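Local coordinates for protein glycosyl transferase (Staphylococcus aureus, PDB 5U02) that belongs to the glycosyl transferases and comprises a helical linker followed by two E-set (immunoglobulin-like) beta domains, found here in a three-chain assembly, at residues Y167-K172 and Y194-M199; P137-T142 and T153-N158; E227-N232 and F264-L269; A143-N148 and K236-A241. All blocks are in the same frame, centred on the assembly; numbering follows the deposited sequence.

Contact 1 (Y167-K172 and Y194-M199); sequences YDVRLK and YRFNIM
Strands 168-175 and 193-199 face each other inside an E-set, immunoglobulin-like beta domain; they meet through side chains, their segment axes 8.4 Å apart and inclined at 40°. At one end two tyrosines touch tip to tip: Tyr167 OH and Tyr194 OH are hydrogen-bonded at 2.7 Å, and either could donate. Tyr167 gets there with CG in the crowded position between backbone N and carbonyl carbon (chi1 53°), and its hydroxyl has a second partner in Lys192. Next along, Val169 crosses Tyr194 at about a right angle, CG1 over a ring face and CG2 3.4 Å from Tyr194 CD2. In this antiparallel sheet every second residue of each strand turns inward, so Leu171 follows Val169 and meets Phe196. Leu171 CB sits over the Phe196 ring, 3.8 Å from its centroid, a CH-pi contact, while Leu171 N lies 3.4 Å from Phe196 CE2. The isobutyl group, its CG anti to the backbone N, carries CD2 on to Ile198, whose CD1 is 3.5 Å from Leu171 CD2. Arg170 points away from this interior and forms salt bridges with Glu218 and with Glu164 of the third subunit.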
# COMPACT_ATOMS: atom_id res chain seq x y z
N TYR A 167 6.01 -4.06 -10.84
CA TYR A 167 6.29 -4.96 -9.74
C TYR A 167 5.95 -4.25 -8.43
O TYR A 167 5.83 -3.02 -8.38
CB TYR A 167 7.75 -5.42 -9.74
CG TYR A 167 8.74 -4.28 -9.77
CD1 TYR A 167 9.29 -3.78 -8.60
CD2 TYR A 167 9.13 -3.70 -10.97
CE1 TYR A 167 10.19 -2.73 -8.62
CE2 TYR A 167 10.04 -2.66 -11.01
CZ TYR A 167 10.57 -2.18 -9.83
OH TYR A 167 11.47 -1.14 -9.85
N ASP A 168 5.80 -5.04 -7.37
CA ASP A 168 5.60 -4.51 -6.03
C ASP A 168 6.80 -4.87 -5.16
O ASP A 168 7.47 -5.88 -5.39
CB ASP A 168 4.32 -5.06 -5.39
CG ASP A 168 3.08 -4.74 -6.20
OD1 ASP A 168 3.11 -3.80 -7.01
OD2 ASP A 168 2.06 -5.45 -6.02
N VAL A 169 7.06 -4.03 -4.17
CA VAL A 169 8.16 -4.24 -3.24
C VAL A 169 7.65 -4.03 -1.82
O VAL A 169 6.81 -3.17 -1.57
CB VAL A 169 9.37 -3.32 -3.53
CG1 VAL A 169 9.82 -3.45 -4.98
CG2 VAL A 169 9.06 -1.88 -3.19
N ARG A 170 8.15 -4.86 -0.90
CA ARG A 170 7.91 -4.69 0.53
C ARG A 170 9.23 -4.92 1.25
O ARG A 170 10.11 -5.62 0.75
CB ARG A 170 6.85 -5.67 1.07
CG ARG A 170 5.51 -5.60 0.38
CD ARG A 170 4.44 -6.33 1.19
NE ARG A 170 4.60 -7.78 1.19
CZ ARG A 170 3.85 -8.61 1.92
NH1 ARG A 170 2.91 -8.12 2.72
NH2 ARG A 170 4.05 -9.92 1.87
N LEU A 171 9.36 -4.33 2.43
CA LEU A 171 10.50 -4.59 3.29
C LEU A 171 10.17 -5.76 4.21
O LEU A 171 9.12 -5.75 4.87
CB LEU A 171 10.88 -3.35 4.10
CG LEU A 171 12.24 -3.44 4.78
CD1 LEU A 171 13.30 -3.74 3.75
CD2 LEU A 171 12.56 -2.15 5.49
N LYS A 172 11.05 -6.75 4.26
CA LYS A 172 10.80 -7.97 5.01
C LYS A 172 11.80 -8.09 6.15
O LYS A 172 13.01 -8.03 5.93
CB LYS A 172 10.88 -9.19 4.10
CG LYS A 172 10.61 -10.51 4.80
CD LYS A 172 10.71 -11.65 3.81
CE LYS A 172 10.44 -12.99 4.46
NZ LYS A 172 10.62 -14.06 3.46
N TYR A 194 13.57 3.21 -3.18
CA TYR A 194 12.40 2.81 -2.41
C TYR A 194 12.63 3.09 -0.93
O TYR A 194 13.55 2.52 -0.33
CB TYR A 194 12.07 1.34 -2.67
CG TYR A 194 11.62 1.09 -4.09
CD1 TYR A 194 12.54 0.90 -5.12
CD2 TYR A 194 10.26 1.08 -4.41
CE1 TYR A 194 12.12 0.68 -6.42
CE2 TYR A 194 9.84 0.87 -5.71
CZ TYR A 194 10.77 0.67 -6.71
OH TYR A 194 10.36 0.46 -8.00
N ARG A 195 11.79 3.94 -0.34
CA ARG A 195 11.95 4.42 1.03
C ARG A 195 10.90 3.79 1.94
O ARG A 195 9.71 3.83 1.62
CB ARG A 195 11.85 5.94 1.09
CG ARG A 195 11.74 6.51 2.49
CD ARG A 195 11.72 8.02 2.44
NE ARG A 195 12.97 8.54 1.91
CZ ARG A 195 13.80 9.32 2.59
NH1 ARG A 195 13.49 9.71 3.82
NH2 ARG A 195 14.92 9.73 2.02
N PHE A 196 11.34 3.25 3.07
CA PHE A 196 10.47 2.59 4.03
C PHE A 196 10.60 3.29 5.37
O PHE A 196 11.71 3.42 5.90
CB PHE A 196 10.81 1.10 4.15
CG PHE A 196 10.61 0.32 2.88
CD1 PHE A 196 11.61 0.27 1.91
CD2 PHE A 196 9.42 -0.34 2.65
CE1 PHE A 196 11.42 -0.45 0.74
CE2 PHE A 196 9.21 -1.06 1.49
CZ PHE A 196 10.21 -1.11 0.53
N ASN A 197 9.47 3.74 5.92
CA ASN A 197 9.38 4.23 7.29
C ASN A 197 8.88 3.08 8.16
O ASN A 197 7.73 2.66 8.03
CB ASN A 197 8.44 5.43 7.40
CG ASN A 197 8.88 6.61 6.55
OD1 ASN A 197 10.07 6.85 6.38
ND2 ASN A 197 7.91 7.34 6.02
N ILE A 198 9.75 2.58 9.03
CA ILE A 198 9.41 1.50 9.95
C ILE A 198 9.14 2.14 11.31
O ILE A 198 10.07 2.44 12.06
CB ILE A 198 10.53 0.46 10.06
CG1 ILE A 198 10.90 -0.11 8.69
CG2 ILE A 198 10.13 -0.65 11.01
CD1 ILE A 198 12.22 -0.82 8.72
N MET A 199 7.86 2.34 11.61
CA MET A 199 7.46 2.94 12.88
C MET A 199 7.58 1.91 14.00
O MET A 199 6.92 0.86 13.95
CB MET A 199 6.02 3.46 12.77
CG MET A 199 5.75 4.18 11.46
SD MET A 199 6.91 5.53 11.20
CE MET A 199 6.34 6.67 12.45

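Contact 2 (P137-T142 and T153-N158); sequences PKVKMT and TELTLN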
# COMPACT_ATOMS: atom_id res chain seq x y z
N PRO A 137 16.96 -8.86 -8.78
CA PRO A 137 17.46 -7.48 -8.81
C PRO A 137 18.64 -7.30 -7.87
O PRO A 137 18.72 -7.91 -6.81
CB PRO A 137 16.27 -6.65 -8.34
CG PRO A 137 15.43 -7.59 -7.56
CD PRO A 137 15.58 -8.92 -8.26
N LYS A 138 19.55 -6.42 -8.27
CA LYS A 138 20.60 -5.96 -7.38
C LYS A 138 20.08 -4.82 -6.52
O LYS A 138 19.41 -3.91 -7.03
CB LYS A 138 21.83 -5.49 -8.18
CG LYS A 138 22.49 -6.58 -9.01
CD LYS A 138 23.30 -7.52 -8.13
CE LYS A 138 24.22 -8.40 -8.96
NZ LYS A 138 25.13 -9.23 -8.12
N VAL A 139 20.35 -4.88 -5.22
CA VAL A 139 19.84 -3.90 -4.27
C VAL A 139 21.01 -3.26 -3.55
O VAL A 139 21.93 -3.95 -3.10
CB VAL A 139 18.87 -4.54 -3.26
CG1 VAL A 139 18.40 -3.50 -2.25
CG2 VAL A 139 17.69 -5.15 -3.99
N LYS A 140 20.98 -1.93 -3.44
CA LYS A 140 21.95 -1.20 -2.63
C LYS A 140 21.19 -0.38 -1.60
O LYS A 140 20.22 0.31 -1.94
CB LYS A 140 22.84 -0.31 -3.50
CG LYS A 140 23.86 0.49 -2.69
CD LYS A 140 24.49 1.64 -3.46
CE LYS A 140 25.68 2.19 -2.68
NZ LYS A 140 26.57 3.07 -3.50
N MET A 141 21.60 -0.49 -0.33
CA MET A 141 20.99 0.29 0.74
C MET A 141 21.61 1.68 0.72
O MET A 141 22.71 1.88 1.23
CB MET A 141 21.19 -0.41 2.08
CG MET A 141 20.46 0.24 3.26
SD MET A 141 20.78 -0.61 4.83
CE MET A 141 22.54 -0.33 5.00
N THR A 142 20.91 2.63 0.11
CA THR A 142 21.47 3.96 -0.10
C THR A 142 21.19 4.93 1.05
O THR A 142 21.79 6.01 1.07
CB THR A 142 20.94 4.56 -1.42
OG1 THR A 142 19.57 4.21 -1.60
CG2 THR A 142 21.75 4.04 -2.61
N THR A 153 14.84 3.74 5.90
CA THR A 153 15.85 3.13 5.05
C THR A 153 15.43 3.24 3.59
O THR A 153 14.25 3.12 3.25
CB THR A 153 16.09 1.65 5.43
OG1 THR A 153 17.22 1.16 4.70
CG2 THR A 153 14.89 0.79 5.12
N GLU A 154 16.42 3.51 2.74
CA GLU A 154 16.21 3.63 1.31
C GLU A 154 16.97 2.51 0.61
O GLU A 154 18.17 2.33 0.84
CB GLU A 154 16.70 5.00 0.81
CG GLU A 154 16.46 5.26 -0.66
CD GLU A 154 17.10 6.55 -1.12
OE1 GLU A 154 18.34 6.58 -1.26
OE2 GLU A 154 16.36 7.55 -1.32
N LEU A 155 16.27 1.75 -0.22
CA LEU A 155 16.86 0.67 -1.00
C LEU A 155 16.76 1.03 -2.47
O LEU A 155 15.67 1.35 -2.96
CB LEU A 155 16.16 -0.66 -0.73
CG LEU A 155 16.19 -1.09 0.74
CD1 LEU A 155 15.51 -2.43 0.91
CD2 LEU A 155 17.63 -1.15 1.24
N THR A 156 17.89 1.00 -3.17
CA THR A 156 17.96 1.36 -4.57
C THR A 156 18.21 0.11 -5.41
O THR A 156 19.21 -0.59 -5.20
CB THR A 156 19.06 2.40 -4.82
OG1 THR A 156 18.76 3.59 -4.08
CG2 THR A 156 19.16 2.74 -6.30
N LEU A 157 17.30 -0.17 -6.33
CA LEU A 157 17.49 -1.24 -7.31
C LEU A 157 18.39 -0.71 -8.41
O LEU A 157 17.95 0.01 -9.30
CB LEU A 157 16.15 -1.71 -7.87
CG LEU A 157 15.02 -2.02 -6.90
CD1 LEU A 157 13.87 -2.68 -7.64
CD2 LEU A 157 15.52 -2.90 -5.78
N ASN A 158 19.68 -1.07 -8.35
CA ASN A 158 20.62 -0.57 -9.36
C ASN A 158 20.41 -1.26 -10.70
O ASN A 158 20.52 -0.62 -11.75
CB ASN A 158 22.06 -0.76 -8.88
CG ASN A 158 22.53 0.38 -7.98
OD1 ASN A 158 21.84 1.39 -7.83
ND2 ASN A 158 23.72 0.23 -7.41
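Val139 and Leu157 lie side by side and point the same way, Val139 CG2 3.6 Å from Leu157 CD2, while Leu155 crosses Val139 and Met141 obliquely on the same face. Leu155 CD2 reaches Met141 CB at 3.7 Å, and its CB packs against Val139 CG1. Val139, Leu155 and Leu157 all rest on Leu217 of strand 212-221. The backbones beneath belong to the beta hairpin of strands 138-146 and 150-159 in the E-set domain, with Val139-Leu157 and Met141-Leu155 as non-hydrogen-bonded pairs. Between them Lys140 and Thr156 form the hydrogen-bonded pair, nearly straight both ways: Lys140 N to Thr156 O is 2.8 Å, and Thr156 N to Lys140 O 2.7 Å at 176°. Lys140 and Thr156 project from the other face, where polar ends replace the hydrocarbon. Thr142 holds OG1 in the crowded position between backbone N and carbonyl carbon (chi1 39°) and donates its hydroxyl proton to Glu154 OE1 at 2.7 Å, on the anti lone pair of that oxygen. The Thr156 side chain crosses Thr142 at about a right angle and sets its OG1 2.7 Å from Thr142 OG1. The extended Glu154 offers its other oxygen, OE2, to Tyr206 of the second subunit.

Contact 3 (E227-N232 and F264-L269); sequences EVRVGN and FNNISL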
# COMPACT_ATOMS: atom_id res chain seq x y z
N GLU A 227 13.37 -12.92 -3.04
CA GLU A 227 13.79 -12.57 -1.69
C GLU A 227 15.23 -12.11 -1.78
O GLU A 227 16.13 -12.93 -2.02
CB GLU A 227 13.63 -13.77 -0.75
CG GLU A 227 13.30 -13.41 0.70
CD GLU A 227 13.47 -14.59 1.64
OE1 GLU A 227 13.10 -14.46 2.83
OE2 GLU A 227 13.98 -15.64 1.20
N VAL A 228 15.47 -10.81 -1.63
CA VAL A 228 16.81 -10.25 -1.77
C VAL A 228 17.29 -9.82 -0.40
O VAL A 228 16.72 -8.90 0.21
CB VAL A 228 16.84 -9.08 -2.76
CG1 VAL A 228 18.26 -8.52 -2.86
CG2 VAL A 228 16.35 -9.53 -4.13
N ARG A 229 18.34 -10.48 0.09
CA ARG A 229 18.98 -10.09 1.35
C ARG A 229 19.78 -8.82 1.12
O ARG A 229 20.51 -8.71 0.12
CB ARG A 229 19.86 -11.23 1.87
CG ARG A 229 20.54 -10.97 3.20
CD ARG A 229 19.66 -11.47 4.33
NE ARG A 229 20.32 -11.48 5.62
CZ ARG A 229 20.45 -10.40 6.39
NH1 ARG A 229 19.99 -9.23 5.98
NH2 ARG A 229 21.06 -10.48 7.58
N VAL A 230 19.63 -7.84 2.01
CA VAL A 230 20.16 -6.51 1.75
C VAL A 230 21.19 -6.13 2.80
O VAL A 230 21.18 -6.62 3.94
CB VAL A 230 19.03 -5.45 1.69
CG1 VAL A 230 18.01 -5.81 0.61
CG2 VAL A 230 18.36 -5.30 3.04
N GLY A 231 22.08 -5.23 2.41
CA GLY A 231 23.05 -4.66 3.33
C GLY A 231 24.48 -4.72 2.82
O GLY A 231 25.26 -3.80 3.09
N ASN A 232 24.84 -5.78 2.09
CA ASN A 232 26.22 -5.96 1.67
C ASN A 232 26.65 -4.94 0.63
O ASN A 232 27.85 -4.65 0.52
CB ASN A 232 26.44 -7.39 1.16
CG ASN A 232 25.69 -7.69 -0.13
OD1 ASN A 232 26.26 -7.61 -1.21
ND2 ASN A 232 24.42 -8.03 -0.01
N PHE A 264 28.45 -12.41 5.45
CA PHE A 264 28.17 -11.76 4.17
C PHE A 264 27.89 -10.27 4.29
O PHE A 264 27.46 -9.66 3.31
CB PHE A 264 27.01 -12.45 3.45
CG PHE A 264 27.28 -13.89 3.14
CD1 PHE A 264 28.16 -14.25 2.14
CD2 PHE A 264 26.66 -14.89 3.87
CE1 PHE A 264 28.42 -15.58 1.86
CE2 PHE A 264 26.91 -16.22 3.60
CZ PHE A 264 27.79 -16.57 2.59
N ASN A 265 28.11 -9.67 5.46
CA ASN A 265 28.08 -8.21 5.61
C ASN A 265 26.69 -7.64 5.31
O ASN A 265 26.57 -6.52 4.79
CB ASN A 265 29.14 -7.57 4.72
CG ASN A 265 29.52 -6.17 5.17
OD1 ASN A 265 29.35 -5.82 6.34
ND2 ASN A 265 30.04 -5.37 4.25
N ASN A 266 25.64 -8.39 5.62
CA ASN A 266 24.27 -7.92 5.46
C ASN A 266 23.75 -7.34 6.78
O ASN A 266 24.26 -7.66 7.85
CB ASN A 266 23.36 -9.04 4.98
CG ASN A 266 23.68 -9.48 3.57
OD1 ASN A 266 24.13 -10.60 3.35
ND2 ASN A 266 23.45 -8.61 2.61
N ILE A 267 22.72 -6.52 6.68
CA ILE A 267 22.25 -5.77 7.84
C ILE A 267 21.13 -6.53 8.53
O ILE A 267 20.26 -7.12 7.87
CB ILE A 267 21.82 -4.34 7.44
CG1 ILE A 267 21.50 -3.51 8.68
CG2 ILE A 267 20.62 -4.38 6.48
CD1 ILE A 267 21.35 -2.04 8.39
N SER A 268 21.16 -6.54 9.86
CA SER A 268 20.15 -7.19 10.67
C SER A 268 19.83 -6.31 11.87
O SER A 268 20.50 -5.31 12.13
CB SER A 268 20.61 -8.58 11.12
OG SER A 268 20.84 -9.43 10.00
N LEU A 269 18.78 -6.68 12.60
CA LEU A 269 18.35 -5.95 13.79
C LEU A 269 18.40 -6.88 14.99
O LEU A 269 17.78 -7.95 14.98
CB LEU A 269 16.94 -5.39 13.61
CG LEU A 269 16.70 -4.61 12.31
CD1 LEU A 269 15.29 -4.06 12.25
CD2 LEU A 269 17.72 -3.50 12.16
O HOH W 1 30.44 -5.98 1.12
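Asn266, Arg229 and Asn232 carry this junction between the loop after strand 224-229 and the start of strand 267-274 in the E-set beta domain. Arg229 leaves the backbone with CG anti to N and bends at chi2 (91°), which lays the guanidinium over Asn266: Asn266 CB sits 3.4 Å above the centre of its plane. The edge of the same group is taken by hydrogen bonds. NH1 of Arg229 gives a straight bond of 2.8 Å to Ile267 O, approaching from above the carbonyl plane, and NH2 of Arg229 makes a weak one to Ser268 OG at 2.6 Å. Asp214 forms a salt bridge with Arg229 and a hydrogen bond with Ser268, fixing the pair from a third strand. Phe216 adds a cation-pi contact to Arg229. Asn232 lies alongside Asn266, pointing the same way, with the two amide planes almost perpendicular at 85°. Asn232 CB is 3.3 Å from Phe264 O, and Asn232 CA makes a C-H...O contact with Asn265 O. Gly231 lets the two segments close here, since a CB would clash with Ile267 N. One main-chain bond joins the segments beside it: Ile267 N donates to a lone pair of Val230 O at 3.1 Å and 167°.

Contact 4 (A143-N148 and K236-A241); sequences AFKFDN and KYAYTA
An aromatic cluster fastens the irregular loop that precedes strand 245-249 onto the end of strand 138-146 in the E-set domain. The tight part is the meeting of Phe146 and Tyr239, an edge-to-face (T-shaped) pair with centroids 4.9 Å apart and planes at 78°. Phe146 has its CG in the crowded position between backbone N and carbonyl carbon (chi1 74°), and it drives CE1 against one face of Tyr239, 3.5 Å from Tyr239 CE2. The tyrosine points end-on at the strand, its hydroxyl arriving at the backbone: Phe146 N donates to Tyr239 OH at 3.2 Å and 160°, and Lys145 CA comes close to the same oxygen. Beside this pair, Phe144 and Tyr237 lie side by side and point the same way, Phe144 CD1 3.7 Å from Tyr237 CE1, with the rings set obliquely. Tyr237 OH also reaches Phe146 CE1. Pro258 of strand 252-260 packs against all three of Phe144, Phe146 and Tyr237, and Phe260 adds an edge-to-face partner for Tyr237. The outer side is looser and hydrated. There the exposed Lys145 bends at chi2, and its amine merely skirts Ala238 CB. That methyl group lies over the face of Tyr239 opposite Phe146. One water joins Phe144 O to Ala238 N, bridging strand and loop where their backbones stay apart. A second water donates to Phe146 O and sits at the edge of the Tyr239 ring, its oxygen 2.9 Å from Tyr239 OH.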
# COMPACT_ATOMS: atom_id res chain seq x y z
N ALA A 143 20.32 4.58 1.99
CA ALA A 143 20.15 5.37 3.20
C ALA A 143 19.71 4.47 4.34
O ALA A 143 19.01 3.48 4.12
CB ALA A 143 19.15 6.52 3.02
N PHE A 144 20.12 4.82 5.56
CA PHE A 144 19.63 4.14 6.75
C PHE A 144 19.76 5.08 7.94
O PHE A 144 20.88 5.28 8.44
CB PHE A 144 20.39 2.84 6.99
CG PHE A 144 19.82 2.00 8.10
CD1 PHE A 144 20.14 2.25 9.43
CD2 PHE A 144 18.95 0.95 7.82
CE1 PHE A 144 19.61 1.48 10.45
CE2 PHE A 144 18.41 0.18 8.84
CZ PHE A 144 18.74 0.44 10.16
N LYS A 145 18.64 5.63 8.41
CA LYS A 145 18.59 6.46 9.61
C LYS A 145 17.57 5.88 10.58
O LYS A 145 16.60 5.24 10.18
CB LYS A 145 18.21 7.91 9.28
CG LYS A 145 18.94 8.52 8.10
CD LYS A 145 20.41 8.77 8.40
CE LYS A 145 21.01 9.72 7.37
NZ LYS A 145 22.49 9.85 7.51
N PHE A 146 17.78 6.14 11.87
CA PHE A 146 16.84 5.62 12.87
C PHE A 146 16.99 6.40 14.16
O PHE A 146 17.99 7.08 14.40
CB PHE A 146 17.04 4.12 13.10
CG PHE A 146 18.27 3.77 13.90
CD1 PHE A 146 19.54 3.98 13.38
CD2 PHE A 146 18.16 3.19 15.15
CE1 PHE A 146 20.67 3.63 14.10
CE2 PHE A 146 19.29 2.84 15.88
CZ PHE A 146 20.54 3.07 15.35
N ASP A 147 15.94 6.31 14.98
CA ASP A 147 15.92 6.86 16.33
C ASP A 147 14.95 6.01 17.14
O ASP A 147 14.53 4.93 16.70
CB ASP A 147 15.54 8.35 16.30
CG ASP A 147 14.28 8.62 15.50
OD1 ASP A 147 13.28 7.89 15.67
OD2 ASP A 147 14.29 9.57 14.68
N ASN A 148 14.58 6.49 18.33
CA ASN A 148 13.66 5.74 19.19
C ASN A 148 12.22 5.76 18.68
O ASN A 148 11.33 5.19 19.33
CB ASN A 148 13.69 6.30 20.62
CG ASN A 148 13.16 7.71 20.71
OD1 ASN A 148 13.63 8.61 20.02
ND2 ASN A 148 12.13 7.90 21.54
N LYS A 236 27.99 4.27 3.06
CA LYS A 236 28.64 4.12 4.35
C LYS A 236 27.63 4.28 5.48
O LYS A 236 26.87 5.25 5.52
CB LYS A 236 29.77 5.15 4.49
CG LYS A 236 30.71 4.88 5.65
CD LYS A 236 31.74 6.00 5.81
CE LYS A 236 32.78 5.66 6.86
NZ LYS A 236 33.84 6.71 6.96
N TYR A 237 27.60 3.29 6.38
CA TYR A 237 26.70 3.33 7.52
C TYR A 237 26.99 4.56 8.37
O TYR A 237 28.15 4.85 8.70
CB TYR A 237 26.85 2.06 8.34
CG TYR A 237 25.88 1.90 9.50
CD1 TYR A 237 24.51 1.82 9.29
CD2 TYR A 237 26.35 1.80 10.81
CE1 TYR A 237 23.63 1.66 10.34
CE2 TYR A 237 25.48 1.63 11.87
CZ TYR A 237 24.12 1.57 11.63
OH TYR A 237 23.26 1.41 12.69
N ALA A 238 25.93 5.30 8.72
CA ALA A 238 26.09 6.65 9.24
C ALA A 238 26.38 6.71 10.74
O ALA A 238 26.64 7.80 11.26
CB ALA A 238 24.83 7.47 8.94
N TYR A 239 26.36 5.58 11.44
CA TYR A 239 26.56 5.56 12.88
C TYR A 239 27.76 4.68 13.25
O TYR A 239 28.15 3.79 12.50
CB TYR A 239 25.31 5.04 13.61
CG TYR A 239 24.04 5.74 13.21
CD1 TYR A 239 23.63 6.91 13.83
CD2 TYR A 239 23.24 5.23 12.19
CE1 TYR A 239 22.47 7.55 13.46
CE2 TYR A 239 22.08 5.86 11.81
CZ TYR A 239 21.70 7.02 12.45
OH TYR A 239 20.54 7.66 12.07
N THR A 240 28.33 4.97 14.42
CA THR A 240 29.27 4.04 15.03
C THR A 240 28.59 2.71 15.30
O THR A 240 27.39 2.65 15.62
CB THR A 240 29.80 4.62 16.35
OG1 THR A 240 30.33 5.93 16.11
CG2 THR A 240 30.89 3.74 16.93
N ALA A 241 29.35 1.62 15.15
CA ALA A 241 28.81 0.29 15.40
C ALA A 241 28.21 0.21 16.80
O ALA A 241 28.68 0.86 17.73
CB ALA A 241 29.90 -0.76 15.23
O HOH W 2 23.52 4.68 7.28
O HOH W 3 19.58 9.78 13.76

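How the contacts relate
All four contacts lie in the first E-set domain, on or beside one antiparallel sheet. Contact 2 closes before contacts 1 and 3 open, contact 1 nests inside the loop closed by contact 4, and contact 4 crosses contacts 2 and 3. Contacts 2 and 4 share strand 138-146, while strands 150-159 and 193-199, neighbours in the sheet, join contact 2 to contact 1. Contacts 1 and 4 are farthest apart, their centres about 17 Å distant. Contact 3 packs on contact 2 through Val139, Val228 and Val230, on contact 4 through Ile267 and Phe144, and reaches contact 1 by the Lys172-Glu227 salt bridge. Segments far apart in the chain are thus tied together within one beta domain.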